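Local coordinates for protein putative beta-glucosidase (Bifidobacterium adolescentis, PDB 5WAB) that hydrolyses beta-glucosidic linkages as a family 3 glycoside hydrolase and probably also releases terminal alpha-L-arabinopyranose from ginsenoside Rb2, at residues T256-Q259 with I260-A264; P271-L274 with D275-Q279; K429-E432 with L433-V437; L448-G451 with S452-V456. All coordinates share one frame; numbering follows the deposited sequence.

Interaction 1: residues T256-Q259 with I260-A264; sequences TDDQ and IVYAA
Tyr262 and Asp258 meet one turn apart in helix 257-265, where the tyrosine lays one face of its ring over the backbone carbonyl oxygen of the aspartate. The approach is close: Tyr262 CD2 is 3.1 Å from Asp258 O, which lies under the CG-CD2 side of the ring. The two side chains also touch: Asp258 OD2 comes to 3.8 Å from Tyr262 CE2, the carboxylate and ring planes standing 69° apart. The placing of Asp258 CG between its backbone N and carbonyl carbon (chi1 61°) brings the carboxylate obliquely to the CE2 corner of the ring.

Backbone hydrogen bonds run beneath these contacts. Tyr262 N donates to Asp258 O at 2.9 Å in a nearly straight bond, so this oxygen is gripped by an N-H while the ring leans over it. Val261 N reaches Asp257 O at 3.2 Å, and Ile260 N adds a weak, bent bond to the same acceptor. Ala263 N completes the turn with a 3.0 Å bond to Gln259 O.

Apolar groups pack against the same carbonyls. Val261 CG2 lies 3.6 Å from Asp257 O, and the Ala263 methyl, CB, is 3.2 Å from Gln259 O.

The polar end of Asp257 turns outward from the helix, its OD1 forming a salt bridge with Arg239 and a hydrogen bond with Ser22. The apolar side is covered by neighbours: Ile260 and Val261 rest on Ala18 of helix 14-19, Ala263 on Val240 of helix 239-245, and Ile260 and Ala264 on Leu274 of helix 271-292.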
loop_
_atom_site.group_PDB
_atom_site.type_symbol
_atom_site.label_atom_id
_atom_site.label_comp_id
_atom_site.label_asym_id
_atom_site.label_seq_id
_atom_site.Cartn_x
_atom_site.Cartn_y
_atom_site.Cartn_z
ATOM N N THR A 256 14.660 -2.927 -30.564
ATOM C CA THR A 256 15.794 -2.024 -30.702
ATOM C C THR A 256 17.017 -2.575 -29.980
ATOM O O THR A 256 17.878 -1.809 -29.536
ATOM C CB THR A 256 15.469 -0.624 -30.171
ATOM O OG1 THR A 256 14.917 -0.721 -28.850
ATOM C CG2 THR A 256 14.487 0.108 -31.091
ATOM N N ASP A 257 17.113 -3.904 -29.855
ATOM C CA ASP A 257 18.296 -4.492 -29.237
ATOM C C ASP A 257 19.548 -4.216 -30.049
ATOM O O ASP A 257 20.652 -4.269 -29.498
ATOM C CB ASP A 257 18.133 -5.998 -29.057
ATOM C CG ASP A 257 16.996 -6.354 -28.143
ATOM O OD1 ASP A 257 16.568 -5.481 -27.356
ATOM O OD2 ASP A 257 16.533 -7.510 -28.211
ATOM N N ASP A 258 19.399 -3.928 -31.346
ATOM C CA ASP A 258 20.562 -3.617 -32.168
ATOM C C ASP A 258 21.302 -2.401 -31.625
ATOM O O ASP A 258 22.521 -2.284 -31.804
ATOM C CB ASP A 258 20.129 -3.406 -33.625
ATOM C CG ASP A 258 19.154 -2.237 -33.797
ATOM O OD1 ASP A 258 18.227 -2.102 -32.970
ATOM O OD2 ASP A 258 19.292 -1.466 -34.775
ATOM N N GLN A 259 20.588 -1.502 -30.939
ATOM C CA GLN A 259 21.231 -0.349 -30.318
ATOM C C GLN A 259 22.148 -0.758 -29.171
ATOM O O GLN A 259 23.189 -0.124 -28.958
ATOM C CB GLN A 259 20.171 0.644 -29.833
ATOM C CG GLN A 259 19.265 1.151 -30.939
ATOM C CD GLN A 259 18.159 2.064 -30.434
ATOM O OE1 GLN A 259 18.173 2.510 -29.285
ATOM N NE2 GLN A 259 17.192 2.352 -31.301
ATOM N N ILE A 260 21.788 -1.806 -28.425
ATOM C CA ILE A 260 22.686 -2.300 -27.386
ATOM C C ILE A 260 23.933 -2.908 -28.013
ATOM O O ILE A 260 25.050 -2.711 -27.521
ATOM C CB ILE A 260 21.962 -3.308 -26.473
ATOM C CG1 ILE A 260 20.674 -2.702 -25.909
ATOM C CG2 ILE A 260 22.901 -3.797 -25.362
ATOM C CD1 ILE A 260 20.891 -1.455 -25.050
ATOM N N VAL A 261 23.762 -3.647 -29.113
ATOM C CA VAL A 261 24.894 -4.293 -29.777
ATOM C C VAL A 261 25.861 -3.250 -30.325
ATOM O O VAL A 261 27.082 -3.348 -30.137
ATOM C CB VAL A 261 24.396 -5.229 -30.890
ATOM C CG1 VAL A 261 25.570 -5.830 -31.643
ATOM C CG2 VAL A 261 23.525 -6.315 -30.307
ATOM N N TYR A 262 25.329 -2.245 -31.026
ATOM C CA TYR A 262 26.164 -1.187 -31.584
ATOM C C TYR A 262 26.896 -0.429 -30.483
ATOM O O TYR A 262 28.100 -0.168 -30.587
ATOM C CB TYR A 262 25.304 -0.237 -32.416
ATOM C CG TYR A 262 24.747 -0.884 -33.661
ATOM C CD1 TYR A 262 25.447 -1.888 -34.319
ATOM C CD2 TYR A 262 23.509 -0.511 -34.165
ATOM C CE1 TYR A 262 24.935 -2.487 -35.452
ATOM C CE2 TYR A 262 22.989 -1.107 -35.299
ATOM C CZ TYR A 262 23.705 -2.095 -35.937
ATOM O OH TYR A 262 23.186 -2.690 -37.063
ATOM N N ALA A 263 26.172 -0.054 -29.421
ATOM C CA ALA A 263 26.772 0.696 -28.322
ATOM C C ALA A 263 27.807 -0.131 -27.570
ATOM O O ALA A 263 28.799 0.417 -27.074
ATOM C CB ALA A 263 25.686 1.191 -27.366
ATOM N N ALA A 264 27.592 -1.444 -27.468
ATOM C CA ALA A 264 28.577 -2.311 -26.834
ATOM C C ALA A 264 29.845 -2.447 -27.661
ATOM O O ALA A 264 30.886 -2.830 -27.115
ATOM C CB ALA A 264 27.980 -3.696 -26.586
#

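Interaction 2: residues P271-L274 with D275-Q279; sequences PEQL and DRMAQ
Gln273 carries its amide between Arg276 and Met277 in the first turns of the alpha-helix 271-292, within the N-terminal, TIM-barrel-type domain of the family. Its CG stands opposite the backbone N (chi1 -180°) and the chain bends at the next bond, which turns the amide forward along the helix, toward the following turn. OE1 then faces the arginine, 2.9 Å from Arg276 NH2, with the amide and guanidinium planes 67° apart. NE2 faces the other way and rests 3.6 Å from Met277 CG.

Arg276 is held from a second direction: Glu272 CB lies over one face of its guanidinium, and NE makes a weak bond to Glu272 O, 3.4 Å away. That same oxygen takes the backbone N-H of Arg276 at 2.9 Å, so it serves two donors from one residue. Met277 N is tied in turn to Gln273 O.

Farther out, Gln273 NE2 donates to Leu243 O, anchoring the amide to helix 239-245, where Met277 also packs on the Leu243 side chain. With an alanine here, Leu243 O would probably lose its amide donor, and the Arg276 guanidinium would be freer to turn. On another side of the helix Asp275 OD1 forms a salt bridge with Lys17, while the carboxylate carbon, Asp275 CG, sits 3.3 Å from Pro271 O.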
loop_
_atom_site.group_PDB
_atom_site.type_symbol
_atom_site.label_atom_id
_atom_site.label_comp_id
_atom_site.label_asym_id
_atom_site.label_seq_id
_atom_site.Cartn_x
_atom_site.Cartn_y
_atom_site.Cartn_z
ATOM N N PRO A 271 31.671 -3.380 -21.574
ATOM C CA PRO A 271 31.345 -4.816 -21.602
ATOM C C PRO A 271 30.951 -5.371 -20.253
ATOM O O PRO A 271 30.124 -6.288 -20.183
ATOM C CB PRO A 271 32.645 -5.452 -22.116
ATOM C CG PRO A 271 33.272 -4.378 -22.941
ATOM C CD PRO A 271 32.950 -3.085 -22.239
ATOM N N GLU A 272 31.519 -4.838 -19.172
ATOM C CA GLU A 272 31.128 -5.276 -17.838
ATOM C C GLU A 272 29.680 -4.903 -17.534
ATOM O O GLU A 272 28.963 -5.662 -16.872
ATOM C CB GLU A 272 32.065 -4.674 -16.791
ATOM C CG GLU A 272 33.512 -5.140 -16.886
ATOM C CD GLU A 272 34.297 -4.447 -17.993
ATOM O OE1 GLU A 272 33.751 -3.513 -18.624
ATOM O OE2 GLU A 272 35.466 -4.839 -18.227
ATOM N N GLN A 273 29.233 -3.736 -18.008
ATOM C CA GLN A 273 27.872 -3.297 -17.706
ATOM C C GLN A 273 26.833 -4.157 -18.412
ATOM O O GLN A 273 25.829 -4.543 -17.804
ATOM C CB GLN A 273 27.685 -1.826 -18.081
ATOM C CG GLN A 273 26.290 -1.288 -17.790
ATOM C CD GLN A 273 25.947 -1.297 -16.305
ATOM O OE1 GLN A 273 26.822 -1.422 -15.445
ATOM N NE2 GLN A 273 24.669 -1.162 -16.000
ATOM N N LEU A 274 27.055 -4.473 -19.689
ATOM C CA LEU A 274 26.128 -5.356 -20.390
ATOM C C LEU A 274 26.134 -6.752 -19.783
ATOM O O LEU A 274 25.079 -7.383 -19.650
ATOM C CB LEU A 274 26.478 -5.421 -21.874
ATOM C CG LEU A 274 25.592 -6.346 -22.712
ATOM C CD1 LEU A 274 24.122 -6.002 -22.549
ATOM C CD2 LEU A 274 25.998 -6.283 -24.168
ATOM N N ASP A 275 27.317 -7.258 -19.420
ATOM C CA ASP A 275 27.391 -8.563 -18.771
ATOM C C ASP A 275 26.619 -8.566 -17.457
ATOM O O ASP A 275 25.869 -9.505 -17.179
ATOM C CB ASP A 275 28.851 -8.962 -18.561
ATOM C CG ASP A 275 29.484 -9.534 -19.822
ATOM O OD1 ASP A 275 28.764 -9.672 -20.831
ATOM O OD2 ASP A 275 30.700 -9.823 -19.818
ATOM N N ARG A 276 26.766 -7.511 -16.650
ATOM C CA ARG A 276 26.029 -7.431 -15.390
ATOM C C ARG A 276 24.526 -7.403 -15.639
ATOM O O ARG A 276 23.766 -8.150 -15.011
ATOM C CB ARG A 276 26.469 -6.195 -14.600
ATOM C CG ARG A 276 27.731 -6.399 -13.781
ATOM C CD ARG A 276 28.131 -5.154 -13.005
ATOM N NE ARG A 276 28.482 -4.068 -13.921
ATOM C CZ ARG A 276 29.186 -2.989 -13.591
ATOM N NH1 ARG A 276 29.639 -2.835 -12.352
ATOM N NH2 ARG A 276 29.442 -2.059 -14.504
ATOM N N MET A 277 24.082 -6.560 -16.574
ATOM C CA MET A 277 22.656 -6.436 -16.857
ATOM C C MET A 277 22.074 -7.723 -17.424
ATOM O O MET A 277 20.994 -8.155 -17.006
ATOM C CB MET A 277 22.425 -5.271 -17.818
ATOM C CG MET A 277 22.672 -3.904 -17.208
ATOM S SD MET A 277 21.475 -3.524 -15.898
ATOM C CE MET A 277 22.389 -3.901 -14.407
ATOM N N ALA A 278 22.781 -8.356 -18.370
ATOM C CA ALA A 278 22.270 -9.566 -19.010
ATOM C C ALA A 278 22.365 -10.775 -18.089
ATOM O O ALA A 278 21.481 -11.639 -18.100
ATOM C CB ALA A 278 23.028 -9.830 -20.312
ATOM N N GLN A 279 23.439 -10.871 -17.301
ATOM C CA GLN A 279 23.564 -11.985 -16.367
ATOM C C GLN A 279 22.441 -11.966 -15.344
ATOM O O GLN A 279 21.924 -13.021 -14.958
ATOM C CB GLN A 279 24.922 -11.942 -15.666
ATOM C CG GLN A 279 25.137 -13.046 -14.637
ATOM C CD GLN A 279 25.057 -14.437 -15.238
ATOM O OE1 GLN A 279 25.587 -14.698 -16.320
ATOM N NE2 GLN A 279 24.388 -15.340 -14.536
#

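Interaction 3: residues K429-E432 with L433-V437; sequences KQVE and LLKAV
Val431 and Lys435 lie side by side, pointing the same way, one turn apart on helix 428-438, the valine methyl CG1 coming to 3.3 Å from Lys435 NZ. A bend at the last torsion (chi4 54°) turns the ammonium back over this methyl, while the methylene CG passes 3.4 Å from Val431 O.

That oxygen is satisfied by the backbone: Lys435 N donates to it at 3.0 Å. The pattern repeats round the turn. Leu433 N donates to Lys429 O at 3.0 Å, Leu434 N bonds to Gln430 O, and Ala436 N donates to Glu432 O.

The longer polar side chains look outside the helix. Lys429 NZ donates to Glu384 O, Asp382 O and Thr380 OG1, and Gln430 OE1 accepts from Gly409 N, at the end of strand 403-409. Glu432 OE2 has a long, weak ion pair with Arg388, whereas Leu434 buries its side chain against Met406 and Val446 of the sheet.

The helix therefore closes its own main-chain bonds in this beta-alpha-beta unit, and its side chains meet within it through apolar atoms and one lysine tip, consistent with stabilisation by packing rather than by side-chain pairing.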
loop_
_atom_site.group_PDB
_atom_site.type_symbol
_atom_site.label_atom_id
_atom_site.label_comp_id
_atom_site.label_asym_id
_atom_site.label_seq_id
_atom_site.Cartn_x
_atom_site.Cartn_y
_atom_site.Cartn_z
ATOM N N LYS A 429 -26.403 12.098 -5.769
ATOM C CA LYS A 429 -27.710 11.453 -5.723
ATOM C C LYS A 429 -27.749 10.332 -4.687
ATOM O O LYS A 429 -28.824 10.021 -4.158
ATOM C CB LYS A 429 -28.090 10.948 -7.117
ATOM C CG LYS A 429 -27.158 9.905 -7.704
ATOM C CD LYS A 429 -27.616 9.509 -9.103
ATOM C CE LYS A 429 -26.722 8.435 -9.698
ATOM N NZ LYS A 429 -27.182 8.010 -11.047
ATOM N N GLN A 430 -26.595 9.722 -4.384
ATOM C CA GLN A 430 -26.525 8.753 -3.291
ATOM C C GLN A 430 -26.670 9.431 -1.935
ATOM O O GLN A 430 -27.226 8.847 -0.999
ATOM C CB GLN A 430 -25.218 7.977 -3.349
ATOM C CG GLN A 430 -25.023 7.184 -4.615
ATOM C CD GLN A 430 -23.759 6.356 -4.564
ATOM O OE1 GLN A 430 -23.241 6.067 -3.485
ATOM N NE2 GLN A 430 -23.250 5.977 -5.731
ATOM N N VAL A 431 -26.129 10.640 -1.793
ATOM C CA VAL A 431 -26.338 11.392 -0.562
ATOM C C VAL A 431 -27.801 11.799 -0.422
ATOM O O VAL A 431 -28.375 11.733 0.672
ATOM C CB VAL A 431 -25.401 12.607 -0.510
ATOM C CG1 VAL A 431 -25.640 13.393 0.757
ATOM C CG2 VAL A 431 -23.956 12.148 -0.578
ATOM N N GLU A 432 -28.430 12.224 -1.522
ATOM C CA GLU A 432 -29.843 12.587 -1.465
ATOM C C GLU A 432 -30.701 11.405 -1.041
ATOM O O GLU A 432 -31.634 11.563 -0.247
ATOM C CB GLU A 432 -30.318 13.126 -2.814
ATOM C CG GLU A 432 -29.868 14.542 -3.120
ATOM C CD GLU A 432 -30.049 14.902 -4.582
ATOM O OE1 GLU A 432 -29.030 15.065 -5.291
ATOM O OE2 GLU A 432 -31.216 15.005 -5.023
ATOM N N LEU A 433 -30.401 10.211 -1.559
ATOM C CA LEU A 433 -31.163 9.029 -1.172
ATOM C C LEU A 433 -30.986 8.724 0.308
ATOM O O LEU A 433 -31.948 8.362 0.995
ATOM C CB LEU A 433 -30.747 7.829 -2.017
ATOM C CG LEU A 433 -31.360 6.506 -1.562
ATOM C CD1 LEU A 433 -32.843 6.482 -1.859
ATOM C CD2 LEU A 433 -30.660 5.341 -2.231
ATOM N N LEU A 434 -29.760 8.861 0.815
ATOM C CA LEU A 434 -29.523 8.642 2.237
ATOM C C LEU A 434 -30.330 9.618 3.087
ATOM O O LEU A 434 -30.943 9.217 4.085
ATOM C CB LEU A 434 -28.031 8.765 2.542
ATOM C CG LEU A 434 -27.619 8.750 4.018
ATOM C CD1 LEU A 434 -28.115 7.495 4.728
ATOM C CD2 LEU A 434 -26.104 8.885 4.146
ATOM N N LYS A 435 -30.361 10.897 2.698
ATOM C CA LYS A 435 -31.150 11.878 3.440
ATOM C C LYS A 435 -32.629 11.517 3.429
ATOM O O LYS A 435 -33.311 11.628 4.455
ATOM C CB LYS A 435 -30.955 13.281 2.856
ATOM C CG LYS A 435 -29.566 13.880 3.045
ATOM C CD LYS A 435 -29.327 15.052 2.091
ATOM C CE LYS A 435 -28.290 16.032 2.642
ATOM N NZ LYS A 435 -27.000 15.372 3.001
ATOM N N ALA A 436 -33.138 11.069 2.280
ATOM C CA ALA A 436 -34.549 10.714 2.178
ATOM C C ALA A 436 -34.867 9.475 3.000
ATOM O O ALA A 436 -35.908 9.414 3.663
ATOM C CB ALA A 436 -34.932 10.501 0.715
ATOM N N VAL A 437 -33.991 8.472 2.964
ATOM C CA VAL A 437 -34.227 7.278 3.766
ATOM C C VAL A 437 -34.172 7.617 5.252
ATOM O O VAL A 437 -34.986 7.126 6.044
ATOM C CB VAL A 437 -33.225 6.172 3.381
ATOM C CG1 VAL A 437 -33.268 5.024 4.384
ATOM C CG2 VAL A 437 -33.509 5.666 1.973
#

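Interaction 4: residues L448-G451 with S452-V456; sequences LSNG and SVVSV
Leu448 packs on Val454 and Val456, and Asn450 on Val454 and Ser452, in a buried chain reversal that follows strand 444-449, in the alpha/beta C-terminal domain of the family 3 fold. The two arms run 151° apart, so residues shortly before and after Gly451 face each other.

At the turn, Asn450 ND2 donates to Ser452 O at 2.8 Å. The bond is fairly straight (158°), and the acceptor lies in the asparagine amide plane, although ND2 stands above the carbonyl plane of Ser452. A chi1 of 46° tucks the Asn450 amide in over its own backbone, into the mouth of the turn. ND2 also donates to Glu468 OE2, so it joins the turn to the adjacent strand 465-468. A leucine in its place would probably leave both Ser452 O and the Glu468 carboxylate without this donor, and the turn less firmly closed.

Val454 lies inside the reversal, its CG1 resting 3.6 Å from Asn450 CB. Ser452 OG reaches Pro116 O, bridging to the N-terminal domain. Toward the strand, the leucine branch Leu448 CD1 touches two valines, 4.1 Å from Val454 CG2 and 4.1 Å from Val456 CG2.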
loop_
_atom_site.group_PDB
_atom_site.type_symbol
_atom_site.label_atom_id
_atom_site.label_comp_id
_atom_site.label_asym_id
_atom_site.label_seq_id
_atom_site.Cartn_x
_atom_site.Cartn_y
_atom_site.Cartn_z
ATOM N N LEU A 448 -19.416 1.360 2.641
ATOM C CA LEU A 448 -18.753 2.128 1.593
ATOM C C LEU A 448 -17.928 1.234 0.673
ATOM O O LEU A 448 -17.187 0.361 1.135
ATOM C CB LEU A 448 -17.841 3.194 2.206
ATOM C CG LEU A 448 -18.494 4.358 2.953
ATOM C CD1 LEU A 448 -17.438 5.188 3.665
ATOM C CD2 LEU A 448 -19.292 5.225 1.995
ATOM N N SER A 449 -18.049 1.477 -0.633
ATOM C CA SER A 449 -17.234 0.838 -1.662
ATOM C C SER A 449 -16.459 1.927 -2.391
ATOM O O SER A 449 -17.060 2.788 -3.045
ATOM C CB SER A 449 -18.097 0.057 -2.656
ATOM O OG SER A 449 -18.768 -1.018 -2.035
ATOM N N ASN A 450 -15.134 1.901 -2.273
ATOM C CA ASN A 450 -14.327 2.948 -2.885
ATOM C C ASN A 450 -12.869 2.517 -2.911
ATOM O O ASN A 450 -12.396 1.859 -1.980
ATOM C CB ASN A 450 -14.484 4.274 -2.129
ATOM C CG ASN A 450 -14.398 4.097 -0.630
ATOM O OD1 ASN A 450 -15.066 3.234 -0.061
ATOM N ND2 ASN A 450 -13.570 4.903 0.018
ATOM N N GLY A 451 -12.174 2.868 -3.997
ATOM C CA GLY A 451 -10.760 2.557 -4.107
ATOM C C GLY A 451 -9.845 3.478 -3.333
ATOM O O GLY A 451 -8.726 3.079 -2.998
ATOM N N SER A 452 -10.288 4.699 -3.039
ATOM C CA SER A 452 -9.497 5.631 -2.246
ATOM C C SER A 452 -10.441 6.451 -1.377
ATOM O O SER A 452 -11.665 6.310 -1.456
ATOM C CB SER A 452 -8.625 6.522 -3.134
ATOM O OG SER A 452 -7.691 7.239 -2.344
ATOM N N VAL A 453 -9.855 7.311 -0.537
ATOM C CA VAL A 453 -10.610 8.009 0.501
ATOM C C VAL A 453 -11.785 8.753 -0.105
ATOM O O VAL A 453 -11.633 9.507 -1.072
ATOM C CB VAL A 453 -9.694 8.977 1.272
ATOM C CG1 VAL A 453 -10.517 9.959 2.061
ATOM C CG2 VAL A 453 -8.796 8.215 2.215
ATOM N N VAL A 454 -12.965 8.549 0.473
ATOM C CA VAL A 454 -14.117 9.392 0.197
ATOM C C VAL A 454 -14.429 10.183 1.461
ATOM O O VAL A 454 -14.117 9.759 2.580
ATOM C CB VAL A 454 -15.348 8.585 -0.270
ATOM C CG1 VAL A 454 -15.026 7.809 -1.540
ATOM C CG2 VAL A 454 -15.847 7.662 0.837
ATOM N N SER A 455 -15.022 11.358 1.276
ATOM C CA SER A 455 -15.467 12.154 2.409
ATOM C C SER A 455 -16.654 11.482 3.087
ATOM O O SER A 455 -17.510 10.879 2.432
ATOM C CB SER A 455 -15.853 13.551 1.942
ATOM O OG SER A 455 -16.735 13.465 0.836
ATOM N N VAL A 456 -16.702 11.585 4.414
ATOM C CA VAL A 456 -17.732 10.941 5.212
ATOM C C VAL A 456 -18.534 11.946 6.029
ATOM O O VAL A 456 -19.767 11.875 6.071
ATOM C CB VAL A 456 -17.125 9.857 6.127
ATOM C CG1 VAL A 456 -18.211 9.199 6.962
ATOM C CG2 VAL A 456 -16.373 8.814 5.305
#

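The four contacts form two pairs, one in each of the first two domains. Interactions 1 and 2 lie on consecutive helices, with centres about 13 Å apart, and touch through Leu274: its CD1 is 3.8 Å from Ile260 CG2, and its CD2 packs on Ala264 CB. Interactions 3 and 4 follow one another through helix 428-438 and strand 444-449; their centres are about 16 Å apart and their nearest atoms about 7 Å, without touching. The pairs stand on opposite sides of the chain's centre, interactions 1 and 3 being about 62 Å apart between centres. Interaction 4, the most central, reaches Pro116 of the N-terminal domain; in family 3 enzymes the active site generally lies near this interface.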